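Long-range contacts in nodulation fucosyltransferase NodZ (Bradyrhizobium sp., PDB 2HHC), which belongs to the NodZ family of nodulation proteins, within the GT-B group of glycosyltransferases: residues Q48-A56 with I70-L78; P83-R91 with Q103-L114. All coordinates share one frame; numbering follows the deposited sequence.

Interaction 1 of 2, residues Q48-A56 with I70-L78; sequences QPFSNAFPA and ICDDRVNQL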
loop_
_atom_site.group_PDB
_atom_site.type_symbol
_atom_site.label_atom_id
_atom_site.label_comp_id
_atom_site.label_asym_id
_atom_site.label_seq_id
_atom_site.Cartn_x
_atom_site.Cartn_y
_atom_site.Cartn_z
ATOM N N GLN A 48 0.149 11.915 -16.438
ATOM C CA GLN A 48 -0.731 13.075 -16.585
ATOM C C GLN A 48 -1.119 13.585 -15.180
ATOM O O GLN A 48 -1.792 12.885 -14.441
ATOM C CB GLN A 48 -1.971 12.657 -17.381
ATOM C CG GLN A 48 -1.718 12.171 -18.806
ATOM C CD GLN A 48 -1.194 10.719 -18.945
ATOM O OE1 GLN A 48 -1.249 9.914 -18.013
ATOM N NE2 GLN A 48 -0.692 10.392 -20.154
ATOM N N PRO A 49 -0.739 14.830 -14.801
ATOM C CA PRO A 49 -0.834 15.206 -13.399
ATOM C C PRO A 49 -2.236 15.422 -12.823
ATOM O O PRO A 49 -2.416 15.436 -11.593
ATOM C CB PRO A 49 -0.122 16.557 -13.370
ATOM C CG PRO A 49 -0.339 17.090 -14.702
ATOM C CD PRO A 49 -0.188 15.932 -15.614
ATOM N N PHE A 50 -3.240 15.586 -13.689
ATOM C CA PHE A 50 -4.594 15.845 -13.203
ATOM C C PHE A 50 -5.529 14.648 -13.363
ATOM O O PHE A 50 -6.693 14.718 -12.999
ATOM C CB PHE A 50 -5.184 17.090 -13.832
ATOM C CG PHE A 50 -4.220 18.249 -13.869
ATOM C CD1 PHE A 50 -3.640 18.717 -12.704
ATOM C CD2 PHE A 50 -3.887 18.821 -15.062
ATOM C CE1 PHE A 50 -2.758 19.792 -12.754
ATOM C CE2 PHE A 50 -2.985 19.879 -15.102
ATOM C CZ PHE A 50 -2.430 20.334 -13.913
ATOM N N SER A 51 -5.014 13.530 -13.850
ATOM C CA SER A 51 -5.810 12.327 -14.010
ATOM C C SER A 51 -5.859 11.596 -12.683
ATOM O O SER A 51 -4.789 11.355 -12.057
ATOM C CB SER A 51 -5.136 11.437 -15.048
ATOM O OG SER A 51 -5.848 10.252 -15.199
ATOM N N ASN A 52 -7.058 11.198 -12.216
ATOM C CA ASN A 52 -7.126 10.457 -10.980
ATOM C C ASN A 52 -6.667 9.033 -11.238
ATOM O O ASN A 52 -7.265 8.375 -12.063
ATOM C CB ASN A 52 -8.572 10.488 -10.473
ATOM C CG ASN A 52 -8.739 10.000 -9.051
ATOM O OD1 ASN A 52 -7.837 9.381 -8.500
ATOM N ND2 ASN A 52 -9.885 10.279 -8.447
ATOM N N ALA A 53 -5.578 8.615 -10.611
ATOM C CA ALA A 53 -4.994 7.307 -10.906
ATOM C C ALA A 53 -5.821 6.146 -10.415
ATOM O O ALA A 53 -5.616 5.020 -10.878
ATOM C CB ALA A 53 -3.613 7.213 -10.292
ATOM N N PHE A 54 -6.723 6.352 -9.467
ATOM C CA PHE A 54 -7.428 5.186 -8.890
ATOM C C PHE A 54 -8.064 4.287 -9.990
ATOM O O PHE A 54 -7.859 3.055 -9.983
ATOM C CB PHE A 54 -8.408 5.588 -7.773
ATOM C CG PHE A 54 -9.075 4.433 -7.120
ATOM C CD1 PHE A 54 -8.500 3.762 -6.057
ATOM C CD2 PHE A 54 -10.282 4.015 -7.594
ATOM C CE1 PHE A 54 -9.207 2.679 -5.476
ATOM C CE2 PHE A 54 -10.983 2.921 -7.045
ATOM C CZ PHE A 54 -10.401 2.282 -5.946
ATOM N N PRO A 55 -8.881 4.827 -10.931
ATOM C CA PRO A 55 -9.466 3.987 -11.973
ATOM C C PRO A 55 -8.527 3.355 -12.990
ATOM O O PRO A 55 -8.924 2.541 -13.764
ATOM C CB PRO A 55 -10.449 4.930 -12.683
ATOM C CG PRO A 55 -10.619 6.081 -11.758
ATOM C CD PRO A 55 -9.379 6.205 -10.992
ATOM N N ALA A 56 -7.283 3.798 -12.999
ATOM C CA ALA A 56 -6.307 3.181 -13.860
ATOM C C ALA A 56 -5.908 1.783 -13.349
ATOM O O ALA A 56 -5.458 0.972 -14.129
ATOM C CB ALA A 56 -5.077 4.091 -14.032
ATOM N N ILE A 70 -16.503 8.617 -4.020
ATOM C CA ILE A 70 -16.185 9.245 -5.307
ATOM C C ILE A 70 -14.740 8.912 -5.605
ATOM O O ILE A 70 -13.844 9.323 -4.878
ATOM C CB ILE A 70 -16.381 10.748 -5.258
ATOM C CG1 ILE A 70 -17.853 11.097 -4.967
ATOM C CG2 ILE A 70 -15.991 11.375 -6.592
ATOM C CD1 ILE A 70 -18.122 12.526 -4.566
ATOM N N CYS A 71 -14.480 8.198 -6.697
ATOM C CA CYS A 71 -13.144 7.676 -6.976
ATOM C C CYS A 71 -12.575 8.003 -8.350
ATOM O O CYS A 71 -11.563 7.383 -8.756
ATOM C CB CYS A 71 -13.198 6.130 -6.944
ATOM S SG CYS A 71 -14.031 5.351 -8.347
ATOM N N ASP A 72 -13.133 8.984 -9.045
ATOM C CA ASP A 72 -12.844 9.141 -10.429
ATOM C C ASP A 72 -12.597 10.580 -10.860
ATOM O O ASP A 72 -12.205 11.385 -10.011
ATOM C CB ASP A 72 -13.937 8.477 -11.212
ATOM C CG ASP A 72 -15.319 9.099 -10.976
ATOM O OD1 ASP A 72 -15.397 10.258 -10.520
ATOM O OD2 ASP A 72 -16.335 8.418 -11.269
ATOM N N ASP A 73 -12.754 10.919 -12.122
ATOM C CA ASP A 73 -12.415 12.262 -12.562
ATOM C C ASP A 73 -13.381 13.352 -12.107
ATOM O O ASP A 73 -13.143 14.527 -12.349
ATOM C CB ASP A 73 -12.003 12.328 -14.038
ATOM C CG ASP A 73 -10.517 11.776 -14.331
ATOM O OD1 ASP A 73 -10.300 11.533 -15.539
ATOM O OD2 ASP A 73 -9.581 11.651 -13.459
ATOM N N ARG A 74 -14.460 12.999 -11.418
ATOM C CA ARG A 74 -15.311 14.010 -10.795
ATOM C C ARG A 74 -14.515 14.884 -9.812
ATOM O O ARG A 74 -14.915 16.016 -9.554
ATOM C CB ARG A 74 -16.505 13.373 -10.105
ATOM C CG ARG A 74 -17.534 12.923 -11.073
ATOM C CD ARG A 74 -18.717 12.190 -10.379
ATOM N NE ARG A 74 -18.242 10.902 -9.921
ATOM C CZ ARG A 74 -18.874 10.078 -9.097
ATOM N NH1 ARG A 74 -20.030 10.417 -8.582
ATOM N NH2 ARG A 74 -18.303 8.916 -8.795
ATOM N N VAL A 75 -13.384 14.419 -9.310
ATOM C CA VAL A 75 -12.531 15.312 -8.498
ATOM C C VAL A 75 -12.140 16.611 -9.242
ATOM O O VAL A 75 -11.823 17.619 -8.607
ATOM C CB VAL A 75 -11.302 14.554 -7.953
ATOM C CG1 VAL A 75 -11.747 13.438 -7.049
ATOM C CG2 VAL A 75 -10.379 14.077 -9.057
ATOM N N ASN A 76 -12.124 16.578 -10.569
ATOM C CA ASN A 76 -11.794 17.734 -11.396
ATOM C C ASN A 76 -13.009 18.581 -11.758
ATOM O O ASN A 76 -12.864 19.620 -12.426
ATOM C CB ASN A 76 -11.116 17.282 -12.675
ATOM C CG ASN A 76 -9.728 16.769 -12.444
ATOM O OD1 ASN A 76 -9.024 17.251 -11.564
ATOM N ND2 ASN A 76 -9.343 15.714 -13.160
ATOM N N GLN A 77 -14.213 18.153 -11.360
ATOM C CA GLN A 77 -15.421 18.928 -11.626
ATOM C C GLN A 77 -16.084 19.503 -10.355
ATOM O O GLN A 77 -16.614 20.625 -10.356
ATOM C CB GLN A 77 -16.473 18.023 -12.327
ATOM C CG GLN A 77 -16.000 17.062 -13.474
ATOM C CD GLN A 77 -16.986 15.905 -13.794
ATOM O OE1 GLN A 77 -18.209 16.031 -13.649
ATOM N NE2 GLN A 77 -16.440 14.785 -14.256
ATOM N N LEU A 78 -16.098 18.727 -9.299
ATOM C CA LEU A 78 -16.784 19.057 -8.064
ATOM C C LEU A 78 -15.969 20.037 -7.238
ATOM O O LEU A 78 -14.726 19.985 -7.265
ATOM C CB LEU A 78 -17.006 17.769 -7.233
ATOM C CG LEU A 78 -17.930 16.782 -7.966
ATOM C CD1 LEU A 78 -17.945 15.434 -7.272
ATOM C CD2 LEU A 78 -19.350 17.331 -8.103
HETATM O O HOH W 1 -8.067 10.849 -16.497
#
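Residues F50, N52 and F54 run alongside N76, D73 and C71 in reverse order, with the closest approach of the backbones at N52 and D73, whose CA atoms lie 5.8 Å apart. No regular strand pairing forms, so side chains of asparagine and aspartate, short and able to reach main-chain groups, do the joining. In the conformer modelled here, one of two for D73, OD2 accepts from the backbone N of N52 at 2.8 Å, nearly along the C-O axis of the carboxylate, and OD1 accepts from a water that also meets S51 OG. N76 works in the reverse sense: its ND2 gives a nearly straight bond (167°) to F50 O, which lies in the plane of the N76 amide. N52 is buried and reaches the other way across. With CG anti to the backbone N (chi1 -168°), its ND2 donates to D72 O at 3.0 Å, arriving from above the plane of that carbonyl, while CG1 and CG2 of V75 border the same nitrogen. Below this polar strip, C71 CB lies obliquely against the F54 ring, 3.7 Å from CD2, and C71 SG makes an oblique sulfur-aromatic contact with it. P55, which has no N-H to satisfy, lays CD 3.3 Å from C71 O. D72 closes an Asx turn with R74 N, its carboxylate also gripped side-on by the R74 guanidinium. The N52 amide has further partners in W40 N and I38 O, and F54 packs on I38 and W40, so the contact sits beside the end of strand 35-39, where the chain leaves strand 67-70 and helix 54-57 begins.

Interaction 2 of 2, residues P83-R91 with Q103-L114; sequences PFFPRWWNR and QIFRERDELTEL. With PO4 (phosphate ion), chain B.
W88 and Q103 meet almost flat, their ring and amide planes only 17° apart, and Q103 CG lies over the five-membered ring, 3.9 Å from its centroid, in a CH-pi contact. The bend of Q103 at chi2 (60°) lets its aliphatic part lie on the indole while NE2 turns to E107. That bond, 2.9 Å from Q103 NE2 to E107 OE2, is nearly straight and uses the anti lone pair of OE2. W89 approaches the same carboxylate quite differently: the planes stand 72° apart, and NE1 donates within its own ring plane to E107 OE1 at 3.0 Å. A glutamate suits this place because its extended chain brings one oxygen to W89 and the other to Q103, beside W88, with CG resting against P86 CG at 3.8 Å. The cis peptide before P86 belongs to the turn that leaves strand 84-85, and the proline ring packs against both E107 and L111.

Further along the helix, the F85 ring receives L114 CD2 over one face, 4.1 Å from its centroid, whereas L111 CD2 and E110 O lie at its edge. Branched leucine methyls suit the face of such a ring.

A phosphate ion, probably from the crystallisation liquor, sits between the segments. W88 N donates to its O2 at 3.2 Å, and Q103 NE2 adds a weak bond to O1. E110 OE1 is 2.8 Å from phosphate O2. E107 also forms a salt bridge with R99, which makes a cation-pi contact with W88; this buried glutamate is therefore probably kept ionised by the arginine and its N-H donors, while the F85, L111 and L114 end is held by apolar and CH-pi contacts.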
loop_
_atom_site.group_PDB
_atom_site.type_symbol
_atom_site.label_atom_id
_atom_site.label_comp_id
_atom_site.label_asym_id
_atom_site.label_seq_id
_atom_site.Cartn_x
_atom_site.Cartn_y
_atom_site.Cartn_z
ATOM N N PRO A 83 -15.856 25.096 5.347
ATOM C CA PRO A 83 -14.444 25.209 5.680
ATOM C C PRO A 83 -13.737 23.883 5.658
ATOM O O PRO A 83 -14.389 22.807 5.754
ATOM C CB PRO A 83 -14.424 25.780 7.095
ATOM C CG PRO A 83 -15.800 26.056 7.472
ATOM C CD PRO A 83 -16.753 25.482 6.453
ATOM N N PHE A 84 -12.406 23.955 5.622
ATOM C CA PHE A 84 -11.551 22.783 5.526
ATOM C C PHE A 84 -10.778 22.510 6.819
ATOM O O PHE A 84 -10.504 23.382 7.616
ATOM C CB PHE A 84 -10.561 22.967 4.355
ATOM C CG PHE A 84 -11.247 23.240 3.027
ATOM C CD1 PHE A 84 -11.766 22.211 2.251
ATOM C CD2 PHE A 84 -11.483 24.528 2.624
ATOM C CE1 PHE A 84 -12.461 22.496 1.105
ATOM C CE2 PHE A 84 -12.194 24.788 1.467
ATOM C CZ PHE A 84 -12.662 23.815 0.727
ATOM N N PHE A 85 -10.414 21.250 6.994
ATOM C CA PHE A 85 -9.464 20.807 8.007
ATOM C C PHE A 85 -8.517 19.831 7.286
ATOM O O PHE A 85 -8.965 18.984 6.519
ATOM C CB PHE A 85 -10.181 20.048 9.129
ATOM C CG PHE A 85 -9.274 19.646 10.259
ATOM C CD1 PHE A 85 -8.504 18.492 10.174
ATOM C CD2 PHE A 85 -9.141 20.432 11.359
ATOM C CE1 PHE A 85 -7.623 18.154 11.203
ATOM C CE2 PHE A 85 -8.286 20.072 12.390
ATOM C CZ PHE A 85 -7.549 18.935 12.306
ATOM N N PRO A 86 -7.211 19.867 7.549
ATOM C CA PRO A 86 -6.515 20.814 8.438
ATOM C C PRO A 86 -6.654 22.280 7.995
ATOM O O PRO A 86 -7.033 22.578 6.862
ATOM C CB PRO A 86 -5.066 20.342 8.330
ATOM C CG PRO A 86 -5.154 18.902 8.006
ATOM C CD PRO A 86 -6.292 18.848 7.024
ATOM N N ARG A 87 -6.383 23.189 8.913
ATOM C CA ARG A 87 -6.686 24.615 8.686
ATOM C C ARG A 87 -5.899 25.208 7.525
ATOM O O ARG A 87 -6.351 26.155 6.888
ATOM C CB ARG A 87 -6.472 25.422 9.971
ATOM C CG ARG A 87 -7.449 24.975 11.027
ATOM C CD ARG A 87 -7.504 25.806 12.312
ATOM N NE ARG A 87 -7.554 24.912 13.485
ATOM C CZ ARG A 87 -8.445 23.919 13.678
ATOM N NH1 ARG A 87 -9.419 23.656 12.797
ATOM N NH2 ARG A 87 -8.372 23.164 14.773
ATOM N N TRP A 88 -4.737 24.632 7.248
ATOM C CA TRP A 88 -3.919 25.079 6.091
ATOM C C TRP A 88 -4.698 25.153 4.797
ATOM O O TRP A 88 -4.468 26.029 4.004
ATOM C CB TRP A 88 -2.759 24.111 5.915
ATOM C CG TRP A 88 -1.731 24.470 4.875
ATOM C CD1 TRP A 88 -0.590 25.163 5.081
ATOM C CD2 TRP A 88 -1.709 24.030 3.508
ATOM N NE1 TRP A 88 0.155 25.208 3.904
ATOM C CE2 TRP A 88 -0.529 24.575 2.922
ATOM C CE3 TRP A 88 -2.578 23.294 2.706
ATOM C CZ2 TRP A 88 -0.162 24.318 1.587
ATOM C CZ3 TRP A 88 -2.228 23.114 1.340
ATOM C CH2 TRP A 88 -1.032 23.608 0.823
ATOM N N TRP A 89 -5.664 24.268 4.624
ATOM C CA TRP A 89 -6.448 24.156 3.414
ATOM C C TRP A 89 -7.440 25.284 3.243
ATOM O O TRP A 89 -8.078 25.374 2.185
ATOM C CB TRP A 89 -7.142 22.775 3.331
ATOM C CG TRP A 89 -6.079 21.712 3.093
ATOM C CD1 TRP A 89 -5.317 21.063 4.020
ATOM C CD2 TRP A 89 -5.609 21.278 1.808
ATOM N NE1 TRP A 89 -4.420 20.242 3.394
ATOM C CE2 TRP A 89 -4.571 20.353 2.041
ATOM C CE3 TRP A 89 -5.977 21.560 0.501
ATOM C CZ2 TRP A 89 -3.873 19.730 1.000
ATOM C CZ3 TRP A 89 -5.304 20.926 -0.524
ATOM C CH2 TRP A 89 -4.264 20.017 -0.275
ATOM N N ASN A 90 -7.586 26.135 4.256
ATOM C CA ASN A 90 -8.407 27.350 4.096
ATOM C C ASN A 90 -7.622 28.547 3.518
ATOM O O ASN A 90 -8.229 29.585 3.232
ATOM C CB ASN A 90 -8.993 27.752 5.445
ATOM C CG ASN A 90 -9.960 26.729 5.979
ATOM O OD1 ASN A 90 -10.953 26.423 5.349
ATOM N ND2 ASN A 90 -9.664 26.202 7.115
ATOM N N ARG A 91 -6.305 28.398 3.410
ATOM C CA ARG A 91 -5.430 29.481 2.900
ATOM C C ARG A 91 -5.716 29.730 1.437
ATOM O O ARG A 91 -6.073 28.806 0.715
ATOM C CB ARG A 91 -3.952 29.129 3.136
ATOM C CG ARG A 91 -3.616 29.012 4.602
ATOM C CD ARG A 91 -2.155 29.123 4.961
ATOM N NE ARG A 91 -1.866 28.375 6.191
ATOM C CZ ARG A 91 -2.353 28.636 7.412
ATOM N NH1 ARG A 91 -3.154 29.657 7.636
ATOM N NH2 ARG A 91 -2.027 27.850 8.431
ATOM N N GLN A 103 5.132 20.897 6.928
ATOM C CA GLN A 103 3.701 21.134 6.926
ATOM C C GLN A 103 2.932 19.818 6.752
ATOM O O GLN A 103 1.905 19.618 7.360
ATOM C CB GLN A 103 3.297 22.122 5.790
ATOM C CG GLN A 103 1.775 22.410 5.723
ATOM C CD GLN A 103 1.238 23.013 6.997
ATOM O OE1 GLN A 103 1.955 23.796 7.684
ATOM N NE2 GLN A 103 0.012 22.685 7.332
ATOM N N ILE A 104 3.385 18.936 5.873
ATOM C CA ILE A 104 2.737 17.669 5.667
ATOM C C ILE A 104 2.744 16.867 6.986
ATOM O O ILE A 104 1.725 16.274 7.367
ATOM C CB ILE A 104 3.441 16.876 4.537
ATOM C CG1 ILE A 104 3.376 17.645 3.198
ATOM C CG2 ILE A 104 2.887 15.486 4.416
ATOM C CD1 ILE A 104 4.322 17.051 2.107
ATOM N N PHE A 105 3.879 16.890 7.664
ATOM C CA PHE A 105 4.017 16.178 8.967
ATOM C C PHE A 105 3.122 16.769 10.068
ATOM O O PHE A 105 2.500 16.035 10.820
ATOM C CB PHE A 105 5.452 16.117 9.457
ATOM C CG PHE A 105 6.393 15.391 8.521
ATOM C CD1 PHE A 105 5.925 14.430 7.659
ATOM C CD2 PHE A 105 7.743 15.731 8.483
ATOM C CE1 PHE A 105 6.770 13.773 6.789
ATOM C CE2 PHE A 105 8.616 15.055 7.595
ATOM C CZ PHE A 105 8.094 14.075 6.757
ATOM N N ARG A 106 3.020 18.082 10.095
ATOM C CA ARG A 106 2.086 18.764 10.987
ATOM C C ARG A 106 0.662 18.285 10.709
ATOM O O ARG A 106 -0.112 18.014 11.642
ATOM C CB ARG A 106 2.246 20.261 10.753
ATOM C CG ARG A 106 1.322 21.205 11.453
ATOM C CD ARG A 106 1.802 22.644 11.174
ATOM N NE ARG A 106 3.254 22.735 11.382
ATOM C CZ ARG A 106 4.191 23.241 10.549
ATOM N NH1 ARG A 106 3.913 23.781 9.372
ATOM N NH2 ARG A 106 5.467 23.266 10.952
ATOM N N GLU A 107 0.295 18.151 9.440
ATOM C CA GLU A 107 -1.044 17.708 9.141
ATOM C C GLU A 107 -1.285 16.264 9.512
ATOM O O GLU A 107 -2.338 15.931 10.017
ATOM C CB GLU A 107 -1.388 17.965 7.659
ATOM C CG GLU A 107 -1.491 19.459 7.369
ATOM C CD GLU A 107 -1.806 19.809 5.927
ATOM O OE1 GLU A 107 -2.415 19.002 5.225
ATOM O OE2 GLU A 107 -1.481 20.942 5.518
ATOM N N ARG A 108 -0.308 15.385 9.320
ATOM C CA ARG A 108 -0.429 14.025 9.841
ATOM C C ARG A 108 -0.807 14.065 11.312
ATOM O O ARG A 108 -1.670 13.320 11.772
ATOM C CB ARG A 108 0.892 13.293 9.628
ATOM C CG ARG A 108 0.968 11.865 10.204
ATOM C CD ARG A 108 2.380 11.381 10.241
ATOM N NE ARG A 108 3.075 12.235 11.209
ATOM C CZ ARG A 108 4.354 12.667 11.200
ATOM N NH1 ARG A 108 5.242 12.283 10.280
ATOM N NH2 ARG A 108 4.763 13.478 12.147
ATOM N N ASP A 109 -0.105 14.899 12.061
ATOM C CA ASP A 109 -0.323 14.961 13.500
ATOM C C ASP A 109 -1.678 15.569 13.843
ATOM O O ASP A 109 -2.349 15.102 14.765
ATOM C CB ASP A 109 0.759 15.759 14.154
ATOM C CG ASP A 109 2.116 15.082 14.076
ATOM O OD1 ASP A 109 2.178 13.881 13.739
ATOM O OD2 ASP A 109 3.109 15.775 14.378
ATOM N N GLU A 110 -2.070 16.598 13.104
ATOM C CA GLU A 110 -3.364 17.245 13.300
ATOM C C GLU A 110 -4.491 16.270 12.999
ATOM O O GLU A 110 -5.481 16.205 13.734
ATOM C CB GLU A 110 -3.453 18.489 12.409
ATOM C CG GLU A 110 -2.566 19.580 12.912
ATOM C CD GLU A 110 -2.303 20.716 11.979
ATOM O OE1 GLU A 110 -2.934 20.816 10.955
ATOM O OE2 GLU A 110 -1.469 21.584 12.340
ATOM N N LEU A 111 -4.346 15.495 11.944
ATOM C CA LEU A 111 -5.373 14.507 11.585
ATOM C C LEU A 111 -5.447 13.380 12.626
ATOM O O LEU A 111 -6.518 12.913 12.976
ATOM C CB LEU A 111 -5.072 13.931 10.210
ATOM C CG LEU A 111 -5.320 14.884 9.024
ATOM C CD1 LEU A 111 -4.617 14.339 7.807
ATOM C CD2 LEU A 111 -6.838 15.047 8.763
ATOM N N THR A 112 -4.284 12.982 13.133
ATOM C CA THR A 112 -4.199 11.920 14.130
ATOM C C THR A 112 -4.977 12.334 15.374
ATOM O O THR A 112 -5.820 11.569 15.869
ATOM C CB THR A 112 -2.726 11.615 14.447
ATOM O OG1 THR A 112 -2.108 11.119 13.262
ATOM C CG2 THR A 112 -2.610 10.536 15.498
ATOM N N GLU A 113 -4.746 13.557 15.826
ATOM C CA GLU A 113 -5.470 14.118 16.985
ATOM C C GLU A 113 -6.966 14.175 16.657
ATOM O O GLU A 113 -7.809 13.791 17.463
ATOM C CB GLU A 113 -4.893 15.480 17.337
ATOM C CG GLU A 113 -5.642 16.241 18.428
ATOM C CD GLU A 113 -5.022 17.603 18.740
ATOM O OE1 GLU A 113 -4.659 18.343 17.780
ATOM O OE2 GLU A 113 -4.955 17.975 19.937
ATOM N N LEU A 114 -7.331 14.619 15.470
ATOM C CA LEU A 114 -8.741 14.703 15.125
ATOM C C LEU A 114 -9.396 13.337 15.170
ATOM O O LEU A 114 -10.503 13.190 15.689
ATOM C CB LEU A 114 -8.934 15.331 13.746
ATOM C CG LEU A 114 -10.394 15.401 13.341
ATOM C CD1 LEU A 114 -11.160 16.335 14.297
ATOM C CD2 LEU A 114 -10.473 15.851 11.885
HETATM P P PO4 B . -1.989 24.175 9.969
HETATM O O1 PO4 B . -0.636 23.742 10.547
HETATM O O2 PO4 B . -2.793 23.023 9.254
HETATM O O3 PO4 B . -2.779 24.757 11.117
HETATM O O4 PO4 B . -1.702 25.321 9.018
HETATM O O HOH W 2 -5.471 22.176 11.577
#

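How the interactions relate
Interaction 1 closes before interaction 2 opens, so the two follow each other along the chain, with their centres 22 Å apart and their nearest atoms about 9 Å apart. Both lie against the same mixed six-stranded sheet, but at different parts of it. Residues 70-78 follow strand 67-70, next to strand 35-39, and the chain then crosses to strand 84-85 at the outermost position on the other side. There interaction 2 joins strand 84-85 and the turn after it to helix 101-116, within the beta-alpha-beta unit that ends in strand 125-128. A second six-stranded sheet follows later in the chain, as expected of the two Rossmann-like domains of a GT-B protein; both contacts therefore lie in the N-terminal one.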